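Long-range contacts in malonyl CoA-acyl carrier protein transacylase (Burkholderia pseudomallei, PDB 3G87), which probably transfers the malonyl group of malonyl-CoA to holo acyl carrier protein, releasing free CoA: residues L149-I154 and A169-R174; D126-A131 and Y186-T191; M5-M10 and A268-E273. All blocks are in the same frame, centred on the assembly; numbering follows the deposited sequence.

Contact 1 (L149-I154 and A169-R174); sequences LVDTAI and AHEIAR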
ATOM      1  N   LEU A 149       5.878  20.248 -15.945  1.00 26.31           N
ATOM      2  CA  LEU A 149       5.212  19.026 -15.593  1.00 24.79           C
ATOM      3  C   LEU A 149       4.005  19.283 -14.688  1.00 24.54           C
ATOM      4  O   LEU A 149       4.014  18.995 -13.529  1.00 24.13           O
ATOM      5  CB  LEU A 149       6.191  18.069 -14.979  1.00 23.82           C
ATOM      6  CG  LEU A 149       7.448  17.889 -15.792  1.00 24.10           C
ATOM      7  CD1 LEU A 149       8.335  16.873 -15.235  1.00 23.42           C
ATOM      8  CD2 LEU A 149       7.171  17.593 -17.210  1.00 22.36           C
ATOM      9  N   VAL A 150       2.975  19.826 -15.286  1.00 24.32           N
ATOM     10  CA  VAL A 150       1.858  20.416 -14.592  1.00 24.44           C
ATOM     11  C   VAL A 150       0.886  19.438 -13.955  1.00 25.37           C
ATOM     12  O   VAL A 150       0.251  19.764 -13.018  1.00 26.31           O
ATOM     13  CB  VAL A 150       1.099  21.420 -15.485  1.00 24.81           C
ATOM     14  CG1 VAL A 150       2.010  22.489 -15.894  1.00 25.67           C
ATOM     15  CG2 VAL A 150       0.502  20.740 -16.686  1.00 21.93           C
ATOM     16  N   ASP A 151       0.803  18.241 -14.472  1.00 25.54           N
ATOM     17  CA  ASP A 151      -0.125  17.264 -13.997  1.00 25.45           C
ATOM     18  C   ASP A 151       0.543  16.165 -13.221  1.00 24.44           C
ATOM     19  O   ASP A 151      -0.016  15.163 -12.992  1.00 24.32           O
ATOM     20  CB  ASP A 151      -0.883  16.701 -15.174  1.00 26.42           C
ATOM     21  CG  ASP A 151      -1.839  17.681 -15.756  1.00 28.35           C
ATOM     22  OD1 ASP A 151      -2.458  18.366 -14.998  1.00 31.90           O
ATOM     23  OD2 ASP A 151      -1.978  17.763 -16.964  1.00 29.94           O
ATOM     24  N   THR A 152       1.754  16.412 -12.800  1.00 22.60           N
ATOM     25  CA  THR A 152       2.536  15.475 -12.072  1.00 21.88           C
ATOM     26  C   THR A 152       2.675  15.937 -10.646  1.00 21.40           C
ATOM     27  O   THR A 152       2.988  17.054 -10.430  1.00 21.45           O
ATOM     28  CB  THR A 152       3.905  15.300 -12.724  1.00 21.15           C
ATOM     29  OG1 THR A 152       3.726  14.842 -14.032  1.00 23.32           O
ATOM     30  CG2 THR A 152       4.744  14.321 -12.007  1.00 20.68           C
ATOM     31  N   ALA A 153       2.432  15.048  -9.694  1.00 20.21           N
ATOM     32  CA  ALA A 153       2.555  15.360  -8.261  1.00 18.18           C
ATOM     33  C   ALA A 153       3.142  14.221  -7.405  1.00 18.11           C
ATOM     34  O   ALA A 153       3.381  13.110  -7.887  1.00 18.29           O
ATOM     35  CB  ALA A 153       1.145  15.769  -7.725  1.00 17.59           C
ATOM     36  N   ILE A 154       3.343  14.470  -6.113  1.00 17.19           N
ATOM     37  CA  ILE A 154       3.773  13.418  -5.257  1.00 17.92           C
ATOM     38  C   ILE A 154       2.602  12.451  -4.962  1.00 17.45           C
ATOM     39  O   ILE A 154       1.496  12.872  -4.546  1.00 16.53           O
ATOM     40  CB  ILE A 154       4.311  13.946  -3.934  1.00 18.51           C
ATOM     41  CG1 ILE A 154       5.241  15.138  -4.161  1.00 19.82           C
ATOM     42  CG2 ILE A 154       4.928  12.788  -3.114  1.00 19.64           C
ATOM     43  CD1 ILE A 154       6.610  14.804  -4.608  1.00 20.75           C
ATOM     44  N   ALA A 169       2.010   9.781 -18.570  1.00 24.41           N
ATOM     45  CA  ALA A 169       3.160   8.997 -18.984  1.00 24.73           C
ATOM     46  C   ALA A 169       4.312   9.810 -19.571  1.00 25.05           C
ATOM     47  O   ALA A 169       5.480   9.607 -19.221  1.00 25.74           O
ATOM     48  CB  ALA A 169       2.698   7.895 -19.981  1.00 24.06           C
ATOM     49  N   HIS A 170       3.995  10.739 -20.463  1.00 26.25           N
ATOM     50  CA  HIS A 170       5.040  11.550 -21.104  1.00 26.29           C
ATOM     51  C   HIS A 170       5.769  12.484 -20.129  1.00 25.54           C
ATOM     52  O   HIS A 170       6.998  12.668 -20.247  1.00 25.70           O
ATOM     53  CB  HIS A 170       4.469  12.269 -22.325  1.00 27.24           C
ATOM     54  CG  HIS A 170       3.508  13.370 -22.001  1.00 29.86           C
ATOM     55  ND1 HIS A 170       3.907  14.688 -21.857  1.00 33.21           N
ATOM     56  CD2 HIS A 170       2.157  13.365 -21.849  1.00 32.49           C
ATOM     57  CE1 HIS A 170       2.849  15.440 -21.593  1.00 33.81           C
ATOM     58  NE2 HIS A 170       1.774  14.660 -21.576  1.00 31.46           N
ATOM     59  N   GLU A 171       5.046  12.974 -19.121  1.00 25.21           N
ATOM     60  CA  GLU A 171       5.601  13.856 -18.088  1.00 24.37           C
ATOM     61  C   GLU A 171       6.478  13.040 -17.230  1.00 24.40           C
ATOM     62  O   GLU A 171       7.641  13.404 -16.945  1.00 25.53           O
ATOM     63  CB  GLU A 171       4.515  14.520 -17.267  1.00 24.89           C
ATOM     64  CG  GLU A 171       3.780  15.622 -18.052  1.00 25.73           C
ATOM     65  CD  GLU A 171       2.917  16.585 -17.200  1.00 28.54           C
ATOM     66  OE1 GLU A 171       2.833  16.461 -15.951  1.00 28.74           O
ATOM     67  OE2 GLU A 171       2.296  17.498 -17.802  1.00 27.90           O
ATOM     68  N   ILE A 172       5.976  11.880 -16.841  1.00 23.84           N
ATOM     69  CA  ILE A 172       6.814  11.015 -16.044  1.00 23.09           C
ATOM     70  C   ILE A 172       8.084  10.676 -16.863  1.00 23.91           C
ATOM     71  O   ILE A 172       9.187  10.625 -16.304  1.00 23.08           O
ATOM     72  CB  ILE A 172       6.070   9.756 -15.556  1.00 22.60           C
ATOM     73  CG1 ILE A 172       5.023  10.112 -14.457  1.00 22.05           C
ATOM     74  CG2 ILE A 172       7.061   8.723 -15.101  1.00 21.43           C
ATOM     75  CD1 ILE A 172       5.566  10.478 -13.020  1.00 12.66           C
ATOM     76  N   ALA A 173       7.943  10.451 -18.154  1.00 24.03           N
ATOM     77  CA  ALA A 173       9.027  10.157 -19.053  1.00 24.50           C
ATOM     78  C   ALA A 173      10.049  11.296 -19.120  1.00 24.89           C
ATOM     79  O   ALA A 173      11.206  11.104 -18.932  1.00 23.90           O
ATOM     80  CB  ALA A 173       8.466   9.869 -20.400  1.00 23.25           C
ATOM     81  N   ARG A 174       9.571  12.518 -19.323  1.00 25.96           N
ATOM     82  CA  ARG A 174      10.441  13.689 -19.276  1.00 26.91           C
ATOM     83  C   ARG A 174      11.105  13.977 -17.961  1.00 26.59           C
ATOM     84  O   ARG A 174      12.109  14.573 -17.964  1.00 26.69           O
ATOM     85  CB  ARG A 174       9.757  14.927 -19.796  1.00 26.93           C
ATOM     86  CG  ARG A 174       8.784  14.610 -20.788  1.00 29.80           C
ATOM     87  CD  ARG A 174       8.718  15.502 -21.937  1.00 33.93           C
ATOM     88  NE  ARG A 174       7.478  15.198 -22.623  1.00 40.49           N
ATOM     89  CZ  ARG A 174       7.198  15.369 -23.908  1.00 41.03           C
ATOM     90  NH1 ARG A 174       8.062  15.855 -24.764  1.00 39.09           N
ATOM     91  NH2 ARG A 174       5.996  15.017 -24.309  1.00 39.70           N
TER
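Glu171 sends its carboxylate from helix 169-175 into the type I beta turn Leu149-Thr152, where one oxygen takes two bonds. This joins a turn and a helix of the small, ferredoxin-like subdomain of the acyltransferase fold. Asp151 N donates to Glu171 OE1 over 3.1 Å, meeting the syn lone pair, while the hydroxyl Thr152 OG1 donates to the anti lone pair of Glu171 OE1 at 2.7 Å. Threonine suits its place because OG1, anti to the carbonyl carbon (chi1 -60°), reaches the carboxylate while CG2 remains for apolar packing. Glutamate is long enough, extended beyond CG, to carry its acceptor from the helix to the turn.

The second oxygen, Glu171 OE2, lies 4.4 Å from Asp151 OD2; this like-charge proximity may be eased by Lys198, which forms a salt bridge with Asp151 OD1. Leu149 covers the aliphatic part of the glutamate, the two side chains running past each other in opposite directions, with Leu149 CD2 4.0 Å from Glu171 CG. Leu149 also rests on Leu144 of helix 137-146. Farther along, the methyl Thr152 CG2 meets the tip of Ile172 at CD1, 4.1 Å away.

Contact 2 (D126-A131 and Y186-T191); sequences DGAMAA and YLRLNT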
ATOM      1  N   ASP A 126      -2.699   5.661 -19.878  1.00 32.16           N
ATOM      2  CA  ASP A 126      -1.957   6.864 -20.113  1.00 31.41           C
ATOM      3  C   ASP A 126      -1.263   7.541 -18.921  1.00 28.45           C
ATOM      4  O   ASP A 126      -0.713   8.547 -19.069  1.00 28.33           O
ATOM      5  CB  ASP A 126      -2.836   7.815 -20.918  1.00 32.62           C
ATOM      6  CG  ASP A 126      -3.107   7.308 -22.337  1.00 37.05           C
ATOM      7  OD1 ASP A 126      -2.222   6.704 -22.939  1.00 41.67           O
ATOM      8  OD2 ASP A 126      -4.206   7.495 -22.864  1.00 41.48           O
ATOM      9  N   GLY A 127      -1.238   6.922 -17.768  1.00 25.82           N
ATOM     10  CA  GLY A 127      -0.451   7.448 -16.654  1.00 22.84           C
ATOM     11  C   GLY A 127       0.771   6.602 -16.365  1.00 22.68           C
ATOM     12  O   GLY A 127       0.974   5.524 -16.979  1.00 23.75           O
ATOM     13  N   ALA A 128       1.586   7.082 -15.430  1.00 20.92           N
ATOM     14  CA  ALA A 128       2.779   6.424 -15.005  1.00 19.12           C
ATOM     15  C   ALA A 128       3.216   6.926 -13.605  1.00 19.75           C
ATOM     16  O   ALA A 128       2.660   7.922 -13.066  1.00 18.86           O
ATOM     17  CB  ALA A 128       3.845   6.692 -15.991  1.00 18.86           C
ATOM     18  N   MET A 129       4.245   6.261 -13.053  1.00 19.05           N
ATOM     19  CA  MET A 129       4.846   6.611 -11.761  1.00 19.13           C
ATOM     20  C   MET A 129       6.350   6.316 -11.781  1.00 18.91           C
ATOM     21  O   MET A 129       6.807   5.472 -12.554  1.00 19.99           O
ATOM     22  CB  MET A 129       4.202   5.793 -10.634  1.00 19.43           C
ATOM     23  CG  MET A 129       2.650   5.813 -10.593  1.00 19.06           C
ATOM     24  SD  MET A 129       2.009   4.649  -9.366  1.00 20.05           S
ATOM     25  CE  MET A 129       2.314   5.489  -7.806  1.00 18.35           C
ATOM     26  N   ALA A 130       7.100   6.986 -10.919  1.00 18.48           N
ATOM     27  CA  ALA A 130       8.525   6.834 -10.822  1.00 19.00           C
ATOM     28  C   ALA A 130       8.916   7.195  -9.429  1.00 19.99           C
ATOM     29  O   ALA A 130       8.366   8.095  -8.833  1.00 21.23           O
ATOM     30  CB  ALA A 130       9.220   7.714 -11.799  1.00 19.16           C
ATOM     31  N   ALA A 131       9.861   6.462  -8.881  1.00 21.33           N
ATOM     32  CA  ALA A 131      10.279   6.687  -7.542  1.00 22.60           C
ATOM     33  C   ALA A 131      11.517   7.544  -7.642  1.00 24.60           C
ATOM     34  O   ALA A 131      12.394   7.296  -8.519  1.00 24.85           O
ATOM     35  CB  ALA A 131      10.602   5.357  -6.861  1.00 22.85           C
ATOM     36  N   TYR A 186      16.391   8.161 -10.193  1.00 33.15           N
ATOM     37  CA  TYR A 186      15.058   8.010 -10.728  1.00 32.18           C
ATOM     38  C   TYR A 186      14.761   6.606 -11.156  1.00 31.83           C
ATOM     39  O   TYR A 186      15.533   5.996 -11.781  1.00 32.70           O
ATOM     40  CB  TYR A 186      14.864   8.989 -11.877  1.00 31.82           C
ATOM     41  CG  TYR A 186      13.676   8.825 -12.789  1.00 30.09           C
ATOM     42  CD1 TYR A 186      12.641   9.723 -12.773  1.00 28.62           C
ATOM     43  CD2 TYR A 186      13.637   7.836 -13.710  1.00 29.86           C
ATOM     44  CE1 TYR A 186      11.614   9.617 -13.610  1.00 25.10           C
ATOM     45  CE2 TYR A 186      12.612   7.716 -14.542  1.00 30.22           C
ATOM     46  CZ  TYR A 186      11.590   8.608 -14.498  1.00 29.11           C
ATOM     47  OH  TYR A 186      10.553   8.462 -15.347  1.00 25.00           O
ATOM     48  N   LEU A 187      13.603   6.109 -10.812  1.00 31.35           N
ATOM     49  CA  LEU A 187      13.180   4.796 -11.258  1.00 30.73           C
ATOM     50  C   LEU A 187      11.763   4.731 -11.767  1.00 30.33           C
ATOM     51  O   LEU A 187      10.862   4.895 -11.045  1.00 29.28           O
ATOM     52  CB  LEU A 187      13.452   3.758 -10.171  1.00 30.96           C
ATOM     53  CG  LEU A 187      13.199   2.267 -10.375  1.00 33.30           C
ATOM     54  CD1 LEU A 187      13.913   1.642 -11.561  1.00 31.10           C
ATOM     55  CD2 LEU A 187      13.377   1.460  -9.099  1.00 32.58           C
ATOM     56  N   ARG A 188      11.600   4.475 -13.043  1.00 30.77           N
ATOM     57  CA  ARG A 188      10.300   4.238 -13.632  1.00 32.53           C
ATOM     58  C   ARG A 188       9.681   2.976 -13.082  1.00 34.64           C
ATOM     59  O   ARG A 188      10.342   1.965 -12.958  1.00 36.29           O
ATOM     60  CB  ARG A 188      10.360   4.147 -15.148  1.00 30.99           C
ATOM     61  CG  ARG A 188       9.015   3.961 -15.814  1.00 30.45           C
ATOM     62  CD  ARG A 188       8.424   5.221 -16.318  1.00 26.24           C
ATOM     63  NE  ARG A 188       7.130   5.158 -16.977  1.00 25.56           N
ATOM     64  CZ  ARG A 188       6.896   5.660 -18.174  1.00 25.93           C
ATOM     65  NH1 ARG A 188       7.864   6.223 -18.847  1.00 21.08           N
ATOM     66  NH2 ARG A 188       5.710   5.595 -18.705  1.00 24.98           N
ATOM     67  N   LEU A 189       8.404   3.035 -12.747  1.00 35.97           N
ATOM     68  CA  LEU A 189       7.737   1.908 -12.151  1.00 36.45           C
ATOM     69  C   LEU A 189       6.840   1.267 -13.153  1.00 37.56           C
ATOM     70  O   LEU A 189       6.559   1.820 -14.166  1.00 37.18           O
ATOM     71  CB  LEU A 189       6.938   2.298 -10.924  1.00 35.66           C
ATOM     72  CG  LEU A 189       7.526   3.106  -9.794  1.00 34.76           C
ATOM     73  CD1 LEU A 189       6.546   3.205  -8.718  1.00 33.08           C
ATOM     74  CD2 LEU A 189       8.753   2.521  -9.283  1.00 36.03           C
ATOM     75  N   ASN A 190       6.385   0.075 -12.839  1.00 39.53           N
ATOM     76  CA  ASN A 190       5.436  -0.605 -13.696  1.00 41.63           C
ATOM     77  C   ASN A 190       3.958  -0.429 -13.510  1.00 41.42           C
ATOM     78  O   ASN A 190       3.376  -1.027 -12.660  1.00 43.00           O
ATOM     79  CB  ASN A 190       5.752  -2.048 -13.750  1.00 42.45           C
ATOM     80  CG  ASN A 190       6.428  -2.380 -14.962  1.00 46.55           C
ATOM     81  OD1 ASN A 190       5.811  -2.740 -15.938  1.00 50.87           O
ATOM     82  ND2 ASN A 190       7.732  -2.252 -14.942  1.00 51.00           N
ATOM     83  N   THR A 191       3.361   0.381 -14.356  1.00 40.56           N
ATOM     84  CA  THR A 191       1.940   0.740 -14.294  1.00 39.55           C
ATOM     85  C   THR A 191       1.567   1.650 -15.452  1.00 39.30           C
ATOM     86  O   THR A 191       2.396   2.413 -15.954  1.00 39.71           O
ATOM     87  CB  THR A 191       1.491   1.412 -12.907  1.00 40.23           C
ATOM     88  OG1 THR A 191       0.371   2.294 -13.123  1.00 39.42           O
ATOM     89  CG2 THR A 191       2.626   2.191 -12.237  1.00 38.91           C
TER
HETATM   90  O   HOH W   1       4.772   3.591 -15.165  1.00 28.93           O
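Ala131 and Leu187 form a hydrogen-bonded pair at one side of an antiparallel sheet, where strand 185-188 is the outermost strand. Two bonds link them: Ala131 N gives to Leu187 O and Leu187 N to Ala131 O, both at 2.9 Å. The next pair, Ala130 with Arg188, is non-hydrogen-bonded. Beyond it Leu189 N still donates to Met129 O (2.9 Å, 160° at the hydrogen), but the return bond is replaced by a water. That water donates to Leu189 O at 2.7 Å and to Thr191 O at 2.8 Å, and accepts weakly from Met129 N and Arg188 NE, so it fills in where the two chains part.

The sheet is that of the ferredoxin-like subdomain, and its two faces differ. On the face covered by helix 169-175, small alanines leave room for large neighbours: the Tyr186 ring lies obliquely against the methyl of Ala130, with CE1 3.6 Å from CB, and its hydroxyl is hydrogen-bonded to Ile172 O of that helix. Arg188 starts with CG anti to the backbone N, then bends at chi2 (97°), and its guanidinium passes the methyl of Ala128, NH2 coming to 3.5 Å from CB; the water sits at the guanidinium edge. On the other face the two branches of Leu189 divide, CD1 packing on Met129 CB and CD2 on Ala131 CB. The flexible thioether of Met129 fits beside a beta-branched neighbour, SD lying 3.8 Å from Thr191 CG2, while Thr191 OG1 is hydrogen-bonded to Gly193 N.

Contact 3 (M5-M10 and A268-E273); sequences MLNTFM and AIEFTE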
ATOM      1  N   MET A   5       8.252  -3.946  22.641  1.00 38.03           N
ATOM      2  CA  MET A   5       7.147  -3.357  23.489  1.00 36.54           C
ATOM      3  C   MET A   5       5.815  -3.183  22.707  1.00 33.52           C
ATOM      4  O   MET A   5       5.178  -4.186  22.418  1.00 33.44           O
ATOM      5  CB  MET A   5       7.628  -2.082  24.229  1.00 38.26           C
ATOM      6  CG  MET A   5       7.066  -1.756  25.623  1.00 40.99           C
ATOM      7  SD  MET A   5       6.871  -3.170  26.752  1.00 52.78           S
ATOM      8  CE  MET A   5       8.528  -3.481  27.449  1.00 46.85           C
ATOM      9  N   LEU A   6       5.394  -1.968  22.362  1.00 29.96           N
ATOM     10  CA  LEU A   6       4.214  -1.796  21.477  1.00 26.65           C
ATOM     11  C   LEU A   6       4.538  -2.343  20.105  1.00 25.52           C
ATOM     12  O   LEU A   6       5.603  -2.056  19.593  1.00 25.87           O
ATOM     13  CB  LEU A   6       3.858  -0.340  21.310  1.00 25.43           C
ATOM     14  CG  LEU A   6       3.259   0.450  22.450  1.00 24.97           C
ATOM     15  CD1 LEU A   6       3.408   1.929  22.161  1.00 21.23           C
ATOM     16  CD2 LEU A   6       1.772   0.103  22.598  1.00 25.63           C
ATOM     17  N   ASN A   7       3.635  -3.122  19.503  1.00 24.34           N
ATOM     18  CA  ASN A   7       3.905  -3.773  18.208  1.00 21.91           C
ATOM     19  C   ASN A   7       2.974  -3.281  17.075  1.00 20.85           C
ATOM     20  O   ASN A   7       1.749  -3.344  17.201  1.00 20.28           O
ATOM     21  CB  ASN A   7       3.742  -5.259  18.422  1.00 21.58           C
ATOM     22  CG  ASN A   7       4.244  -6.116  17.258  1.00 22.51           C
ATOM     23  OD1 ASN A   7       4.859  -5.662  16.277  1.00 23.87           O
ATOM     24  ND2 ASN A   7       3.997  -7.409  17.396  1.00 20.97           N
ATOM     25  N   THR A   8       3.564  -2.830  15.999  1.00 18.55           N
ATOM     26  CA  THR A   8       2.875  -2.462  14.794  1.00 17.94           C
ATOM     27  C   THR A   8       2.977  -3.515  13.703  1.00 17.22           C
ATOM     28  O   THR A   8       4.006  -3.811  13.273  1.00 16.35           O
ATOM     29  CB  THR A   8       3.380  -1.130  14.211  1.00 17.43           C
ATOM     30  OG1 THR A   8       3.224  -0.097  15.153  1.00 18.92           O
ATOM     31  CG2 THR A   8       2.620  -0.786  13.053  1.00 16.83           C
ATOM     32  N   PHE A   9       1.872  -4.071  13.290  1.00 16.58           N
ATOM     33  CA  PHE A   9       1.835  -4.922  12.124  1.00 16.39           C
ATOM     34  C   PHE A   9       1.619  -4.055  10.881  1.00 16.12           C
ATOM     35  O   PHE A   9       0.784  -3.212  10.846  1.00 15.86           O
ATOM     36  CB  PHE A   9       0.761  -6.024  12.210  1.00 17.31           C
ATOM     37  CG  PHE A   9       1.026  -7.143  13.204  1.00 18.46           C
ATOM     38  CD1 PHE A   9       2.062  -7.132  14.079  1.00 19.69           C
ATOM     39  CD2 PHE A   9       0.200  -8.216  13.242  1.00 23.80           C
ATOM     40  CE1 PHE A   9       2.260  -8.143  14.953  1.00 20.88           C
ATOM     41  CE2 PHE A   9       0.410  -9.242  14.105  1.00 25.79           C
ATOM     42  CZ  PHE A   9       1.457  -9.182  14.980  1.00 23.22           C
ATOM     43  N   MET A  10       2.445  -4.284   9.888  1.00 15.26           N
ATOM     44  CA  MET A  10       2.485  -3.553   8.655  1.00 14.96           C
ATOM     45  C   MET A  10       2.496  -4.429   7.409  1.00 14.80           C
ATOM     46  O   MET A  10       3.111  -5.427   7.384  1.00 15.17           O
ATOM     47  CB  MET A  10       3.587  -2.482   8.670  1.00 15.02           C
ATOM     48  CG  MET A  10       5.018  -2.905   8.627  1.00 13.02           C
ATOM     49  SD  MET A  10       6.110  -1.578   8.895  1.00 16.41           S
ATOM     50  CE  MET A  10       7.610  -2.337   8.576  1.00  7.19           C
ATOM     51  N   ALA A 268       8.533   1.634  24.082  1.00 27.70           N
ATOM     52  CA  ALA A 268       9.262   1.378  22.876  1.00 26.26           C
ATOM     53  C   ALA A 268       8.295   0.888  21.804  1.00 25.02           C
ATOM     54  O   ALA A 268       7.207   0.532  22.093  1.00 26.02           O
ATOM     55  CB  ALA A 268      10.344   0.410  23.115  1.00 25.79           C
ATOM     56  N   ILE A 269       8.719   0.905  20.568  1.00 22.78           N
ATOM     57  CA  ILE A 269       7.877   0.479  19.441  1.00 19.70           C
ATOM     58  C   ILE A 269       8.667  -0.316  18.372  1.00 19.87           C
ATOM     59  O   ILE A 269       9.782   0.039  17.987  1.00 18.91           O
ATOM     60  CB  ILE A 269       7.113   1.652  18.804  1.00 19.48           C
ATOM     61  CG1 ILE A 269       6.070   1.147  17.810  1.00 18.01           C
ATOM     62  CG2 ILE A 269       8.042   2.751  18.203  1.00 13.29           C
ATOM     63  CD1 ILE A 269       4.839   2.055  17.782  1.00 22.16           C
ATOM     64  N   GLU A 270       8.095  -1.436  17.956  1.00 18.70           N
ATOM     65  CA  GLU A 270       8.656  -2.219  16.848  1.00 18.37           C
ATOM     66  C   GLU A 270       7.619  -2.375  15.714  1.00 16.61           C
ATOM     67  O   GLU A 270       6.422  -2.184  15.933  1.00 16.21           O
ATOM     68  CB  GLU A 270       9.102  -3.588  17.353  1.00 17.05           C
ATOM     69  CG  GLU A 270       7.951  -4.391  17.899  1.00 20.12           C
ATOM     70  CD  GLU A 270       8.282  -5.856  18.118  1.00 26.01           C
ATOM     71  OE1 GLU A 270       9.026  -6.463  17.314  1.00 29.77           O
ATOM     72  OE2 GLU A 270       7.756  -6.414  19.091  1.00 29.28           O
ATOM     73  N   PHE A 271       8.099  -2.774  14.542  1.00 16.36           N
ATOM     74  CA  PHE A 271       7.340  -2.870  13.293  1.00 16.46           C
ATOM     75  C   PHE A 271       7.514  -4.227  12.634  1.00 17.73           C
ATOM     76  O   PHE A 271       8.618  -4.658  12.258  1.00 19.02           O
ATOM     77  CB  PHE A 271       7.740  -1.740  12.323  1.00 14.43           C
ATOM     78  CG  PHE A 271       7.457  -0.361  12.878  1.00 15.37           C
ATOM     79  CD1 PHE A 271       6.245   0.279  12.635  1.00 11.49           C
ATOM     80  CD2 PHE A 271       8.407   0.292  13.682  1.00 14.31           C
ATOM     81  CE1 PHE A 271       6.007   1.525  13.205  1.00 10.48           C
ATOM     82  CE2 PHE A 271       8.154   1.512  14.247  1.00  9.37           C
ATOM     83  CZ  PHE A 271       6.956   2.122  13.987  1.00 12.29           C
ATOM     84  N   THR A 272       6.422  -4.936  12.486  1.00 18.73           N
ATOM     85  CA  THR A 272       6.542  -6.259  11.952  1.00 18.47           C
ATOM     86  C   THR A 272       5.893  -6.266  10.571  1.00 17.90           C
ATOM     87  O   THR A 272       4.681  -6.083  10.482  1.00 17.04           O
ATOM     88  CB  THR A 272       5.843  -7.240  12.844  1.00 19.92           C
ATOM     89  OG1 THR A 272       6.288  -7.070  14.212  1.00 22.00           O
ATOM     90  CG2 THR A 272       6.090  -8.712  12.318  1.00 21.40           C
ATOM     91  N   GLU A 273       6.697  -6.496   9.528  1.00 15.60           N
ATOM     92  CA  GLU A 273       6.193  -6.541   8.185  1.00 15.81           C
ATOM     93  C   GLU A 273       5.597  -7.882   7.926  1.00 17.16           C
ATOM     94  O   GLU A 273       6.300  -8.931   8.029  1.00 16.45           O
ATOM     95  CB  GLU A 273       7.294  -6.275   7.150  1.00 15.48           C
ATOM     96  CG  GLU A 273       6.807  -6.131   5.702  1.00 12.98           C
ATOM     97  CD  GLU A 273       7.841  -5.424   4.818  1.00 17.81           C
ATOM     98  OE1 GLU A 273       8.998  -5.252   5.286  1.00 19.86           O
ATOM     99  OE2 GLU A 273       7.534  -5.018   3.668  1.00 15.22           O
TER
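Leu6 to Met10 pair in parallel with Ile269 to Glu273, and five backbone bonds run the length of the ladder. Leu6 N donates to Ala268 O and Leu6 O accepts from Glu270 N; Thr8 N then reaches Glu270 O, Thr8 O takes Thr272 N at 2.8 Å in an almost straight bond (176° at the hydrogen), and Met10 N closes on Thr272 O.

One side-chain bond is added on the face of Asn7, Phe9, Glu270 and Thr272. Asn7 CG lies anti to the backbone N (chi1 -169°), and its OD1 receives the Thr272 OG1 hydroxyl over 2.9 Å, in the amide plane and on a lone pair. Asparagine suits the place because its short amide offers both an acceptor and a flat surface, on which the Glu270 carboxylate stacks with planes 23° apart. Beside them Thr272 CB packs obliquely on the Phe9 ring, 4.0 Å from CD1.

The face of Leu6, Thr8, Met10, Ile269 and Phe271 is largely apolar. Thr8 and Phe271 lie side by side, Thr8 CB 3.6 Å from Phe271 CD1; Thr8 OG1, next to Ile269 CD1, is buried with no polar partner. Met10 crosses Phe271 at about a right angle: its SD makes an oblique Met-aromatic contact 5.3 Å from the ring centroid, while CE touches Phe271 CB at 3.8 Å. Helices 251-264 and 279-289 cover this face with Leu258, Leu259 and Val284, and Glu273 at its end is bonded to Leu280 N and Thr281 OG1. Such a helix-covered parallel sheet, strand 269-273 outermost and 6-11 next to 87-90, is typical of the alpha/beta hydrolase-like large subdomain of acyltransferases.

How the contacts relate
Contacts 1 and 2 belong to the same small subdomain and touch, their centres about 10 Å apart: helix 169-175 lies against the antiparallel sheet, with Ile172 packing on Ala128 and Ala169 N probably bonded to Asp126 O. Contact 3 lies on the opposite side of the chain's centre, about 30 Å from contact 2 and 36 Å from contact 1 between centres, and its chain loop encloses both others. Contact 1 is mostly buried and relies on a carboxylate reaching a turn. Contacts 2 and 3, both partly buried, are strand ladders at outermost strands, one antiparallel and completed by water, the other parallel with a continuous backbone ladder.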